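PDB 6RIW: ORF10 from Moritella marina, which forms the ketosynthase and chain length factor didomain of a polyunsaturated fatty acid synthase, where it probably catalyses chain-extending condensation on acyl carrier protein. Local coordinates for residues S128-F133 and E587-R592; L155-A160 and P947-N952. One frame throughout, in Å; residues are numbered along the deposited sequence.

Interaction 1: residues S128-F133 and E587-R592; sequences SSNQLF and ELHQYR
Ser129 OG is gripped by two groups: it shares a 2.7 Å hydrogen bond with His589 NE2, lying in the imidazole plane at the ring edge, and is also bonded to the backbone N of Thr126. Its hydroxyl stands between the backbone N and the carbonyl carbon (chi1 72°), and a side chain this short lets the histidine come close to the backbone of the helix. His589 ND1 is bonded to Leu586 O, so both ring nitrogens are held and the imidazole is unlikely to turn. Asn130 OD1 sits at the same ring's edge, 3.2 Å from His589 CD2, with the amide plane nearly perpendicular to the ring. Over one face of the imidazole comes Phe133, CD2 leading, 3.4 Å from His589 ND1; the two ring planes are inclined at 39°. Asn130 ND2 lies 3.7 Å from Arg592 NH1, and both bond to Asp227 OD2, while Arg592 NE turns to Asn596. The carboxylate thus draws an amide and a guanidinium together. This buried junction joins helix 129-148 of the ketosynthase domain to helix 589-595 of the second ketosynthase-like domain, as in the paired thiolase-fold subunits of condensing enzymes.

Interaction 2: residues L155-A160 and P947-N952; sequences LTHYTA and PVMMDN
His157 takes the backbone N-H of Met949 on its ND1 in a 3.0 Å hydrogen bond that is nearly straight, 172° at the hydrogen, although the donor stands 29° out of the ring plane. A chi1 of -154° sets CG roughly anti to the backbone N, on the way to segment 947-952; the ring edge lies near Val948 CA, and His157 CB is 3.7 Å from Pro947 O. Histidine suits the place because it can accept a backbone hydrogen bond at one ring nitrogen and meet water at the other. The packing is close here and around Val948, whose CG2, set beside its own backbone N, lies 4.0 Å from Leu155 CB and 3.8 Å from Thr156 O. Pro947 CA-H also makes a contact with Leu155 O, 3.4 Å from Pro947 CA. Leu155 and His157 are buried, whereas Pro947, Val948 and Met949 are partly exposed, and on their side the contact is looser: Val948 N bonds only weakly to Leu155 O at 3.2 Å, and a water that donates to this oxygen also accepts from Val948 N. A second water joins His157 NE2, weakly, to Asn952, whose ND2 also bonds to Lys162 O. An alanine at His157 would probably leave the N-H of Met949 without its acceptor and the second water without its ring partner. Together with the single beta bridge of Thr156 with Pro947, these bonds join the loop that follows helix 929-934 to the loop between helices 129-148 and 174-183, with Leu155 against helix 597-608 and Met950 against helix 513-519.

Interactions 1 and 2 lie with their centres 13 Å apart and meet directly, because helix 129-148 lies beside the loop that follows it. Gln131, whose CB points away from segment 587-592, brings NE2 within 3.0 Å of Ala160 O, probably a hydrogen bond. Tyr158 OH packs 3.2 Å from Asn130 CB, and Asn952 ND2 makes a weak bond to Gln131 O at 3.4 Å. Along the sequence the four segments alternate, so the chain passes from interaction 1 to 2, back to 1 and again to 2. Interaction 1 is the more central, its centre about 16 Å from the centre of the chain, against about 28 Å for that of interaction 2; both lie away from the magnesium site at Met1 and Lys286.

Interaction 1: residues S128-F133 and E587-R592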
loop_
_atom_site.group_PDB
_atom_site.type_symbol
_atom_site.label_atom_id
_atom_site.label_comp_id
_atom_site.label_asym_id
_atom_site.label_seq_id
_atom_site.Cartn_x
_atom_site.Cartn_y
_atom_site.Cartn_z
ATOM N N SER A 128 0.652 5.897 14.941
ATOM C CA SER A 128 0.854 7.338 14.873
ATOM C C SER A 128 -0.176 8.038 13.993
ATOM O O SER A 128 -0.604 9.148 14.318
ATOM C CB SER A 128 2.262 7.657 14.357
ATOM O OG SER A 128 3.244 7.109 15.230
ATOM N N SER A 129 -0.554 7.448 12.857
ATOM C CA SER A 129 -1.505 8.155 11.984
ATOM C C SER A 129 -2.844 8.395 12.688
ATOM O O SER A 129 -3.488 9.430 12.460
ATOM C CB SER A 129 -1.681 7.401 10.656
ATOM O OG SER A 129 -2.422 6.197 10.794
ATOM N N ASN A 130 -3.248 7.480 13.583
ATOM C CA ASN A 130 -4.456 7.660 14.389
ATOM C C ASN A 130 -4.466 9.010 15.090
ATOM O O ASN A 130 -5.511 9.665 15.179
ATOM C CB ASN A 130 -4.571 6.563 15.460
ATOM C CG ASN A 130 -4.926 5.201 14.916
ATOM O OD1 ASN A 130 -5.439 5.056 13.807
ATOM N ND2 ASN A 130 -4.654 4.175 15.720
ATOM N N GLN A 131 -3.307 9.442 15.602
ATOM C CA GLN A 131 -3.265 10.665 16.399
ATOM C C GLN A 131 -3.658 11.887 15.583
ATOM O O GLN A 131 -4.130 12.883 16.148
ATOM C CB GLN A 131 -1.861 10.883 16.987
ATOM C CG GLN A 131 -1.394 9.834 17.984
ATOM C CD GLN A 131 -1.805 10.170 19.416
ATOM O OE1 GLN A 131 -2.466 11.181 19.663
ATOM N NE2 GLN A 131 -1.421 9.308 20.364
ATOM N N LEU A 132 -3.485 11.832 14.268
ATOM C CA LEU A 132 -3.765 12.976 13.410
ATOM C C LEU A 132 -5.233 13.107 13.030
ATOM O O LEU A 132 -5.623 14.176 12.562
ATOM C CB LEU A 132 -2.918 12.892 12.126
ATOM C CG LEU A 132 -1.397 12.978 12.340
ATOM C CD1 LEU A 132 -0.630 12.497 11.106
ATOM C CD2 LEU A 132 -0.983 14.384 12.672
ATOM N N PHE A 133 -6.056 12.071 13.221
ATOM C CA PHE A 133 -7.420 12.109 12.697
ATOM C C PHE A 133 -8.493 11.853 13.749
ATOM O O PHE A 133 -9.596 12.383 13.629
ATOM C CB PHE A 133 -7.557 11.111 11.547
ATOM C CG PHE A 133 -6.585 11.387 10.444
ATOM C CD1 PHE A 133 -6.690 12.577 9.714
ATOM C CD2 PHE A 133 -5.531 10.517 10.181
ATOM C CE1 PHE A 133 -5.758 12.868 8.716
ATOM C CE2 PHE A 133 -4.611 10.780 9.183
ATOM C CZ PHE A 133 -4.705 11.957 8.448
ATOM N N GLU A 587 -10.018 7.789 5.418
ATOM C CA GLU A 587 -11.263 7.541 6.148
ATOM C C GLU A 587 -11.245 6.219 6.909
ATOM O O GLU A 587 -12.129 5.991 7.752
ATOM C CB GLU A 587 -12.483 7.589 5.206
ATOM C CG GLU A 587 -12.719 8.985 4.630
ATOM C CD GLU A 587 -14.014 9.081 3.813
ATOM O OE1 GLU A 587 -14.601 8.030 3.461
ATOM O OE2 GLU A 587 -14.435 10.214 3.517
ATOM N N LEU A 588 -10.251 5.359 6.673
ATOM C CA LEU A 588 -10.147 4.142 7.469
ATOM C C LEU A 588 -9.952 4.407 8.964
ATOM O O LEU A 588 -10.207 3.504 9.779
ATOM C CB LEU A 588 -8.990 3.271 6.951
ATOM C CG LEU A 588 -9.182 2.621 5.564
ATOM C CD1 LEU A 588 -7.946 1.795 5.227
ATOM C CD2 LEU A 588 -10.433 1.774 5.535
ATOM N N HIS A 589 -9.490 5.604 9.341
ATOM C CA HIS A 589 -9.367 5.950 10.756
ATOM C C HIS A 589 -10.721 6.045 11.440
ATOM O O HIS A 589 -10.784 5.985 12.672
ATOM C CB HIS A 589 -8.590 7.267 10.911
ATOM C CG HIS A 589 -7.169 7.155 10.445
ATOM N ND1 HIS A 589 -6.768 7.540 9.183
ATOM C CD2 HIS A 589 -6.063 6.668 11.062
ATOM C CE1 HIS A 589 -5.471 7.296 9.039
ATOM N NE2 HIS A 589 -5.015 6.782 10.170
ATOM N N GLN A 590 -11.802 6.168 10.664
ATOM C CA GLN A 590 -13.123 6.226 11.273
ATOM C C GLN A 590 -13.493 4.915 11.948
ATOM O O GLN A 590 -14.316 4.922 12.865
ATOM C CB GLN A 590 -14.168 6.606 10.214
ATOM C CG GLN A 590 -13.980 8.021 9.696
ATOM C CD GLN A 590 -14.813 8.306 8.463
ATOM O OE1 GLN A 590 -15.763 7.591 8.183
ATOM N NE2 GLN A 590 -14.466 9.363 7.726
ATOM N N TYR A 591 -12.907 3.793 11.521
ATOM C CA TYR A 591 -13.274 2.515 12.117
ATOM C C TYR A 591 -12.835 2.434 13.580
ATOM O O TYR A 591 -13.639 2.105 14.469
ATOM C CB TYR A 591 -12.691 1.358 11.310
ATOM C CG TYR A 591 -13.014 0.056 11.975
ATOM C CD1 TYR A 591 -14.329 -0.372 12.082
ATOM C CD2 TYR A 591 -12.013 -0.721 12.545
ATOM C CE1 TYR A 591 -14.648 -1.553 12.745
ATOM C CE2 TYR A 591 -12.315 -1.904 13.196
ATOM C CZ TYR A 591 -13.635 -2.310 13.289
ATOM O OH TYR A 591 -13.931 -3.480 13.940
ATOM N N ARG A 592 -11.561 2.710 13.861
ATOM C CA ARG A 592 -11.168 2.808 15.269
ATOM C C ARG A 592 -11.837 4.006 15.942
ATOM O O ARG A 592 -12.122 3.971 17.149
ATOM C CB ARG A 592 -9.643 2.895 15.409
ATOM C CG ARG A 592 -9.214 2.916 16.887
ATOM C CD ARG A 592 -7.715 2.769 17.102
ATOM N NE ARG A 592 -7.445 2.886 18.540
ATOM C CZ ARG A 592 -6.368 2.398 19.152
ATOM N NH1 ARG A 592 -5.444 1.758 18.458
ATOM N NH2 ARG A 592 -6.223 2.550 20.466
#

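Interaction 2: residues L155-A160 and P947-N952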
loop_
_atom_site.group_PDB
_atom_site.type_symbol
_atom_site.label_atom_id
_atom_site.label_comp_id
_atom_site.label_asym_id
_atom_site.label_seq_id
_atom_site.Cartn_x
_atom_site.Cartn_y
_atom_site.Cartn_z
ATOM N N LEU A 155 -15.864 14.105 26.627
ATOM C CA LEU A 155 -15.324 12.838 26.167
ATOM C C LEU A 155 -13.825 12.770 26.442
ATOM O O LEU A 155 -13.111 13.774 26.334
ATOM C CB LEU A 155 -15.594 12.675 24.670
ATOM C CG LEU A 155 -15.237 11.336 24.028
ATOM C CD1 LEU A 155 -16.105 10.228 24.576
ATOM C CD2 LEU A 155 -15.461 11.496 22.515
ATOM N N THR A 156 -13.342 11.581 26.787
ATOM C CA THR A 156 -11.907 11.409 26.974
ATOM C C THR A 156 -11.220 11.121 25.637
ATOM O O THR A 156 -11.826 10.573 24.712
ATOM C CB THR A 156 -11.607 10.289 27.977
ATOM O OG1 THR A 156 -12.102 9.045 27.479
ATOM C CG2 THR A 156 -12.266 10.591 29.337
ATOM N N HIS A 157 -9.945 11.511 25.539
ATOM C CA HIS A 157 -9.156 11.187 24.350
ATOM C C HIS A 157 -8.994 9.667 24.191
ATOM O O HIS A 157 -8.955 8.911 25.167
ATOM C CB HIS A 157 -7.791 11.898 24.428
ATOM C CG HIS A 157 -7.155 12.161 23.096
ATOM N ND1 HIS A 157 -7.519 13.215 22.291
ATOM C CD2 HIS A 157 -6.166 11.513 22.439
ATOM C CE1 HIS A 157 -6.785 13.207 21.194
ATOM N NE2 HIS A 157 -5.957 12.182 21.259
ATOM N N TYR A 158 -8.884 9.205 22.936
ATOM C CA TYR A 158 -8.917 7.761 22.679
ATOM C C TYR A 158 -7.715 7.019 23.268
ATOM O O TYR A 158 -7.842 5.853 23.652
ATOM C CB TYR A 158 -9.032 7.501 21.169
ATOM C CG TYR A 158 -7.720 7.619 20.418
ATOM C CD1 TYR A 158 -7.162 8.859 20.147
ATOM C CD2 TYR A 158 -7.046 6.472 19.988
ATOM C CE1 TYR A 158 -5.931 8.959 19.448
ATOM C CE2 TYR A 158 -5.823 6.553 19.296
ATOM C CZ TYR A 158 -5.277 7.790 19.038
ATOM O OH TYR A 158 -4.068 7.849 18.370
ATOM N N THR A 159 -6.554 7.669 23.360
ATOM C CA THR A 159 -5.362 7.108 24.000
ATOM C C THR A 159 -4.575 8.295 24.542
ATOM O O THR A 159 -5.008 9.445 24.421
ATOM C CB THR A 159 -4.541 6.248 23.025
ATOM O OG1 THR A 159 -3.601 5.430 23.739
ATOM C CG2 THR A 159 -3.771 7.114 22.019
ATOM N N ALA A 160 -3.416 8.035 25.140
ATOM C CA ALA A 160 -2.615 9.173 25.588
ATOM C C ALA A 160 -2.278 10.038 24.375
ATOM O O ALA A 160 -1.730 9.518 23.390
ATOM C CB ALA A 160 -1.331 8.721 26.279
ATOM N N PRO A 947 -9.270 15.206 28.327
ATOM C CA PRO A 947 -10.312 15.471 27.331
ATOM C C PRO A 947 -9.738 15.342 25.924
ATOM O O PRO A 947 -8.524 15.237 25.736
ATOM C CB PRO A 947 -10.734 16.905 27.635
ATOM C CG PRO A 947 -9.504 17.526 28.245
ATOM C CD PRO A 947 -8.756 16.441 28.949
ATOM N N VAL A 948 -10.636 15.325 24.926
ATOM C CA VAL A 948 -10.186 15.229 23.529
ATOM C C VAL A 948 -9.300 16.417 23.191
ATOM O O VAL A 948 -9.670 17.572 23.422
ATOM C CB VAL A 948 -11.386 15.158 22.571
ATOM C CG1 VAL A 948 -10.888 15.154 21.090
ATOM C CG2 VAL A 948 -12.212 13.898 22.831
ATOM N N MET A 949 -8.115 16.141 22.648
ATOM C CA MET A 949 -7.150 17.190 22.340
ATOM C C MET A 949 -7.133 17.462 20.839
ATOM O O MET A 949 -7.037 16.529 20.038
ATOM C CB MET A 949 -5.744 16.812 22.804
ATOM C CG MET A 949 -5.665 16.453 24.291
ATOM S SD MET A 949 -6.082 17.871 25.331
ATOM C CE MET A 949 -4.653 18.904 24.973
ATOM N N MET A 950 -7.160 18.741 20.469
ATOM C CA MET A 950 -7.254 19.136 19.066
ATOM C C MET A 950 -5.938 19.628 18.481
ATOM O O MET A 950 -5.913 19.989 17.301
ATOM C CB MET A 950 -8.304 20.239 18.918
ATOM C CG MET A 950 -9.654 19.885 19.511
ATOM S SD MET A 950 -10.416 18.581 18.550
ATOM C CE MET A 950 -11.162 19.624 17.291
ATOM N N ASP A 951 -4.854 19.640 19.271
ATOM C CA ASP A 951 -3.593 20.272 18.864
ATOM C C ASP A 951 -3.069 19.735 17.536
ATOM O O ASP A 951 -2.488 20.489 16.747
ATOM C CB ASP A 951 -2.503 20.057 19.928
ATOM C CG ASP A 951 -2.967 20.376 21.331
ATOM O OD1 ASP A 951 -3.747 19.573 21.896
ATOM O OD2 ASP A 951 -2.539 21.428 21.870
ATOM N N ASN A 952 -3.206 18.426 17.293
ATOM C CA ASN A 952 -2.628 17.843 16.085
ATOM C C ASN A 952 -3.347 18.270 14.807
ATOM O O ASN A 952 -2.801 18.067 13.715
ATOM C CB ASN A 952 -2.648 16.316 16.186
ATOM C CG ASN A 952 -1.484 15.779 16.987
ATOM O OD1 ASN A 952 -0.405 16.357 16.984
ATOM N ND2 ASN A 952 -1.697 14.672 17.676
HETATM O O HOH W 1 -13.563 16.421 25.606
HETATM O O HOH W 2 -4.300 12.858 18.874
#